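Local coordinates for protein tryptophan--tRNA ligase (Aeropyrum pernix, PDB 3A04) that catalyses the ATP-dependent attachment of L-tryptophan to its cognate tRNA, releasing AMP and diphosphate, at residues R49-I61 with E237-Q249. Numbering follows the deposited sequence.
Sequences RGIIFGHRDFDKI and ELERPASTYHKLQ
Tyr245 CB sits over one face of the Phe53 ring, 4.1 Å from its centroid, in a CH-pi contact, while the backbone N of Lys247 lies in the ring plane at the edge. Phe53 CG stands between its own backbone N and carbonyl carbon (chi1 65°), which swings the ring across the neighbouring strand; Lys247 CG comes within 3.5 Å of Phe53 CD2. The Tyr245 ring in turn directs its edge at the backbone of Gly54, His55 and Arg56, and its OH lies over one face of the Arg56 guanidinium, the two planes nearly perpendicular at 81°. Asp219 ties these two groups together, salt-bridged to Arg56 and hydrogen-bonded to Tyr245 OH. On the opposite face of the sheet, which carries Ile52, His55 and Thr244, Thr244 CG2 covers one face of the Phe58 ring, 4.1 Å from its centroid. Replacing Phe53 with alanine is likely to strip Tyr245 CB of its aromatic cover and let the aliphatic part of Lys247 move more freely.

Along the backbone, Arg56 and Ser243 exchange two hydrogen bonds, and Tyr245 N donates to Gly54 O at 2.9 Å. Tyr245 O accepts a bond from Phe53 N, also 2.9 Å, and a weak one from Gly54 N. Ile61 CG1 lies a tight 3.5 Å from Ala242 CB. One water bridges Asp57 OD2, Lys60 NZ and Arg240 O across the contact, and Asp57 is salt-bridged to Arg226.

Phe53 and Gly54 thus both face Tyr245, a classic beta bulge where strand 52-56 adds antiparallel to 242-246, itself the edge of the parallel core of the class I synthetase Rossmann-type fold.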
loop_
_atom_site.group_PDB
_atom_site.type_symbol
_atom_site.label_atom_id
_atom_site.label_comp_id
_atom_site.label_asym_id
_atom_site.label_seq_id
_atom_site.Cartn_x
_atom_site.Cartn_y
_atom_site.Cartn_z
ATOM N N ARG A 49 16.713 15.042 -33.467
ATOM C CA ARG A 49 17.394 13.842 -33.970
ATOM C C ARG A 49 16.543 12.611 -34.015
ATOM O O ARG A 49 17.010 11.510 -34.414
ATOM C CB ARG A 49 18.685 13.606 -33.195
ATOM C CG ARG A 49 19.689 14.703 -33.458
ATOM C CD ARG A 49 20.874 14.621 -32.469
ATOM N NE ARG A 49 21.668 15.821 -32.620
ATOM C CZ ARG A 49 22.882 16.026 -32.119
ATOM N NH1 ARG A 49 23.526 15.081 -31.399
ATOM N NH2 ARG A 49 23.464 17.203 -32.365
ATOM N N GLY A 50 15.280 12.776 -33.582
ATOM C CA GLY A 50 14.377 11.638 -33.605
ATOM C C GLY A 50 14.730 10.613 -32.552
ATOM O O GLY A 50 14.274 9.495 -32.617
ATOM N N ILE A 51 15.528 11.002 -31.539
ATOM C CA ILE A 51 15.766 10.062 -30.415
ATOM C C ILE A 51 14.468 10.035 -29.569
ATOM O O ILE A 51 14.042 9.000 -29.086
ATOM C CB ILE A 51 16.959 10.547 -29.543
ATOM C CG1 ILE A 51 18.246 10.330 -30.389
ATOM C CG2 ILE A 51 17.005 9.766 -28.135
ATOM C CD1 ILE A 51 19.512 11.099 -29.890
ATOM N N ILE A 52 13.877 11.185 -29.390
ATOM C CA ILE A 52 12.474 11.229 -28.924
ATOM C C ILE A 52 11.574 11.043 -30.139
ATOM O O ILE A 52 11.368 11.960 -30.904
ATOM C CB ILE A 52 12.229 12.527 -28.230
ATOM C CG1 ILE A 52 13.139 12.572 -26.953
ATOM C CG2 ILE A 52 10.759 12.601 -27.711
ATOM C CD1 ILE A 52 13.011 13.915 -26.343
ATOM N N PHE A 53 11.085 9.835 -30.335
ATOM C CA PHE A 53 10.459 9.494 -31.633
ATOM C C PHE A 53 8.896 9.420 -31.583
ATOM O O PHE A 53 8.219 9.406 -32.644
ATOM C CB PHE A 53 10.964 8.160 -32.104
ATOM C CG PHE A 53 10.577 7.011 -31.233
ATOM C CD1 PHE A 53 9.347 6.337 -31.421
ATOM C CD2 PHE A 53 11.441 6.572 -30.232
ATOM C CE1 PHE A 53 9.020 5.238 -30.610
ATOM C CE2 PHE A 53 11.136 5.508 -29.453
ATOM C CZ PHE A 53 9.915 4.815 -29.628
ATOM N N GLY A 54 8.338 9.374 -30.354
ATOM C CA GLY A 54 6.914 9.080 -30.194
ATOM C C GLY A 54 6.285 9.912 -29.097
ATOM O O GLY A 54 7.010 10.496 -28.228
ATOM N N HIS A 55 4.935 9.977 -29.110
ATOM C CA HIS A 55 4.225 10.594 -27.962
ATOM C C HIS A 55 2.831 9.954 -27.882
ATOM O O HIS A 55 2.346 9.365 -28.872
ATOM C CB HIS A 55 4.062 12.114 -28.098
ATOM C CG HIS A 55 2.864 12.495 -28.919
ATOM N ND1 HIS A 55 1.662 12.869 -28.355
ATOM C CD2 HIS A 55 2.678 12.532 -30.273
ATOM C CE1 HIS A 55 0.781 13.117 -29.321
ATOM N NE2 HIS A 55 1.369 12.908 -30.492
ATOM N N ARG A 56 2.224 10.041 -26.706
ATOM C CA ARG A 56 0.781 9.759 -26.605
ATOM C C ARG A 56 0.187 10.864 -25.759
ATOM O O ARG A 56 0.622 11.075 -24.615
ATOM C CB ARG A 56 0.530 8.374 -26.031
ATOM C CG ARG A 56 -1.033 8.048 -25.933
ATOM C CD ARG A 56 -1.212 6.606 -25.557
ATOM N NE ARG A 56 -0.551 6.269 -24.270
ATOM C CZ ARG A 56 0.088 5.132 -24.042
ATOM N NH1 ARG A 56 0.114 4.168 -24.963
ATOM N NH2 ARG A 56 0.693 4.919 -22.858
ATOM N N ASP A 57 -0.742 11.650 -26.337
ATOM C CA ASP A 57 -1.465 12.717 -25.623
ATOM C C ASP A 57 -0.623 13.928 -25.226
ATOM O O ASP A 57 -1.097 14.800 -24.487
ATOM C CB ASP A 57 -2.188 12.113 -24.365
ATOM C CG ASP A 57 -3.437 11.219 -24.737
ATOM O OD1 ASP A 57 -3.846 11.243 -25.941
ATOM O OD2 ASP A 57 -3.985 10.548 -23.823
ATOM N N PHE A 58 0.653 14.012 -25.659
ATOM C CA PHE A 58 1.467 15.241 -25.342
ATOM C C PHE A 58 0.878 16.521 -25.973
ATOM O O PHE A 58 1.064 17.676 -25.505
ATOM C CB PHE A 58 2.946 14.994 -25.799
ATOM C CG PHE A 58 3.958 16.015 -25.283
ATOM C CD1 PHE A 58 3.925 16.423 -23.962
ATOM C CD2 PHE A 58 4.927 16.571 -26.158
ATOM C CE1 PHE A 58 4.886 17.393 -23.452
ATOM C CE2 PHE A 58 5.852 17.526 -25.719
ATOM C CZ PHE A 58 5.849 17.946 -24.372
ATOM N N ASP A 59 0.164 16.351 -27.081
ATOM C CA ASP A 59 -0.686 17.461 -27.611
ATOM C C ASP A 59 -1.644 18.103 -26.600
ATOM O O ASP A 59 -1.694 19.346 -26.459
ATOM C CB ASP A 59 -1.454 17.008 -28.860
ATOM C CG ASP A 59 -2.336 15.788 -28.622
ATOM O OD1 ASP A 59 -2.065 14.971 -27.740
ATOM O OD2 ASP A 59 -3.308 15.615 -29.393
ATOM N N LYS A 60 -2.351 17.263 -25.847
ATOM C CA LYS A 60 -3.254 17.777 -24.783
ATOM C C LYS A 60 -2.452 18.566 -23.769
ATOM O O LYS A 60 -2.909 19.603 -23.268
ATOM C CB LYS A 60 -3.972 16.586 -24.086
ATOM C CG LYS A 60 -4.953 15.829 -25.033
ATOM C CD LYS A 60 -5.517 14.551 -24.422
ATOM C CE LYS A 60 -6.486 14.762 -23.241
ATOM N NZ LYS A 60 -6.938 13.426 -22.573
ATOM N N ILE A 61 -1.211 18.094 -23.468
ATOM C CA ILE A 61 -0.402 18.839 -22.474
ATOM C C ILE A 61 -0.079 20.229 -22.980
ATOM O O ILE A 61 -0.169 21.201 -22.242
ATOM C CB ILE A 61 0.972 18.119 -22.216
ATOM C CG1 ILE A 61 0.744 16.656 -21.874
ATOM C CG2 ILE A 61 1.760 18.889 -21.112
ATOM C CD1 ILE A 61 -0.091 16.522 -20.494
ATOM N N GLU A 237 -11.212 12.337 -9.639
ATOM C CA GLU A 237 -11.205 12.603 -11.078
ATOM C C GLU A 237 -9.719 12.796 -11.531
ATOM O O GLU A 237 -9.014 13.725 -11.066
ATOM C CB GLU A 237 -12.048 13.887 -11.351
ATOM C CG GLU A 237 -13.599 13.706 -11.013
ATOM C CD GLU A 237 -14.172 12.315 -11.398
ATOM O OE1 GLU A 237 -14.264 12.004 -12.599
ATOM O OE2 GLU A 237 -14.542 11.513 -10.485
ATOM N N LEU A 238 -9.264 11.900 -12.377
ATOM C CA LEU A 238 -7.863 11.860 -12.836
ATOM C C LEU A 238 -7.853 11.874 -14.332
ATOM O O LEU A 238 -8.679 11.249 -14.979
ATOM C CB LEU A 238 -7.171 10.597 -12.328
ATOM C CG LEU A 238 -7.107 10.462 -10.793
ATOM C CD1 LEU A 238 -6.714 9.031 -10.341
ATOM C CD2 LEU A 238 -6.177 11.556 -10.144
ATOM N N GLU A 239 -6.897 12.595 -14.893
ATOM C CA GLU A 239 -6.660 12.562 -16.316
ATOM C C GLU A 239 -5.631 11.451 -16.663
ATOM O O GLU A 239 -4.641 11.142 -15.887
ATOM C CB GLU A 239 -6.229 13.977 -16.813
ATOM C CG GLU A 239 -5.703 13.959 -18.351
ATOM C CD GLU A 239 -5.580 15.337 -19.074
ATOM O OE1 GLU A 239 -6.673 15.941 -19.223
ATOM O OE2 GLU A 239 -4.423 15.800 -19.536
ATOM N N ARG A 240 -5.827 10.860 -17.842
ATOM C CA ARG A 240 -4.888 9.880 -18.366
ATOM C C ARG A 240 -3.508 10.575 -18.620
ATOM O O ARG A 240 -3.460 11.656 -19.199
ATOM C CB ARG A 240 -5.434 9.311 -19.691
ATOM C CG ARG A 240 -6.605 8.330 -19.430
ATOM C CD ARG A 240 -7.104 7.669 -20.781
ATOM N NE ARG A 240 -7.663 8.676 -21.672
ATOM C CZ ARG A 240 -8.891 9.213 -21.603
ATOM N NH1 ARG A 240 -9.786 8.796 -20.685
ATOM N NH2 ARG A 240 -9.245 10.159 -22.502
ATOM N N PRO A 241 -2.408 10.005 -18.100
ATOM C CA PRO A 241 -1.126 10.726 -18.333
ATOM C C PRO A 241 -0.638 10.620 -19.769
ATOM O O PRO A 241 -0.786 9.583 -20.400
ATOM C CB PRO A 241 -0.130 9.987 -17.416
ATOM C CG PRO A 241 -0.830 8.552 -17.197
ATOM C CD PRO A 241 -2.302 8.977 -17.064
ATOM N N ALA A 242 -0.038 11.692 -20.241
ATOM C CA ALA A 242 0.662 11.739 -21.543
ATOM C C ALA A 242 2.075 11.152 -21.410
ATOM O O ALA A 242 2.533 10.928 -20.307
ATOM C CB ALA A 242 0.716 13.191 -22.054
ATOM N N SER A 243 2.715 10.853 -22.540
ATOM C CA SER A 243 4.010 10.277 -22.557
ATOM C C SER A 243 4.805 10.719 -23.780
ATOM O O SER A 243 4.226 11.097 -24.837
ATOM C CB SER A 243 3.908 8.743 -22.491
ATOM O OG SER A 243 2.909 8.228 -23.374
ATOM N N THR A 244 6.132 10.697 -23.666
ATOM C CA THR A 244 7.002 10.882 -24.856
ATOM C C THR A 244 7.845 9.642 -24.827
ATOM O O THR A 244 7.999 9.056 -23.733
ATOM C CB THR A 244 7.891 12.126 -24.842
ATOM O OG1 THR A 244 8.677 12.148 -23.631
ATOM C CG2 THR A 244 7.052 13.455 -24.878
ATOM N N TYR A 245 8.368 9.224 -25.991
ATOM C CA TYR A 245 9.021 7.906 -26.131
ATOM C C TYR A 245 10.388 8.092 -26.725
ATOM O O TYR A 245 10.515 8.787 -27.742
ATOM C CB TYR A 245 8.236 6.876 -26.998
ATOM C CG TYR A 245 6.963 6.523 -26.350
ATOM C CD1 TYR A 245 5.831 7.305 -26.576
ATOM C CD2 TYR A 245 6.881 5.433 -25.474
ATOM C CE1 TYR A 245 4.607 7.042 -25.935
ATOM C CE2 TYR A 245 5.639 5.149 -24.832
ATOM C CZ TYR A 245 4.527 5.939 -25.110
ATOM O OH TYR A 245 3.323 5.725 -24.459
ATOM N N HIS A 246 11.402 7.560 -26.032
ATOM C CA HIS A 246 12.757 7.722 -26.528
ATOM C C HIS A 246 13.336 6.350 -26.910
ATOM O O HIS A 246 12.966 5.339 -26.335
ATOM C CB HIS A 246 13.643 8.490 -25.517
ATOM C CG HIS A 246 13.655 7.896 -24.133
ATOM N ND1 HIS A 246 13.291 8.611 -23.021
ATOM C CD2 HIS A 246 13.978 6.662 -23.691
ATOM C CE1 HIS A 246 13.372 7.846 -21.951
ATOM N NE2 HIS A 246 13.808 6.659 -22.322
ATOM N N LYS A 247 14.252 6.304 -27.884
ATOM C CA LYS A 247 14.985 5.055 -28.159
ATOM C C LYS A 247 16.044 4.924 -27.103
ATOM O O LYS A 247 16.679 5.892 -26.778
ATOM C CB LYS A 247 15.699 5.137 -29.512
ATOM C CG LYS A 247 14.753 5.622 -30.647
ATOM C CD LYS A 247 15.547 6.253 -31.797
ATOM C CE LYS A 247 15.715 5.241 -32.913
ATOM N NZ LYS A 247 16.107 6.011 -34.125
ATOM N N LEU A 248 16.231 3.755 -26.553
ATOM C CA LEU A 248 17.275 3.567 -25.543
ATOM C C LEU A 248 18.700 3.589 -26.188
ATOM O O LEU A 248 18.926 3.029 -27.271
ATOM C CB LEU A 248 17.063 2.224 -24.846
ATOM C CG LEU A 248 15.782 1.978 -23.981
ATOM C CD1 LEU A 248 14.526 2.169 -24.819
ATOM C CD2 LEU A 248 15.779 0.531 -23.403
ATOM N N GLN A 249 19.638 4.205 -25.497
ATOM C CA GLN A 249 20.998 4.205 -25.942
ATOM C C GLN A 249 21.584 2.849 -25.586
ATOM O O GLN A 249 21.469 2.387 -24.453
ATOM C CB GLN A 249 21.818 5.303 -25.244
ATOM C CG GLN A 249 23.264 5.471 -25.869
ATOM C CD GLN A 249 24.122 6.514 -25.130
ATOM O OE1 GLN A 249 23.646 7.147 -24.175
ATOM N NE2 GLN A 249 25.421 6.627 -25.501
HETATM O O HOH W 1 0.478 8.003 -22.260
HETATM O O HOH W 2 -4.517 12.254 -21.601
HETATM O O HOH W 3 -6.289 10.852 -23.103
#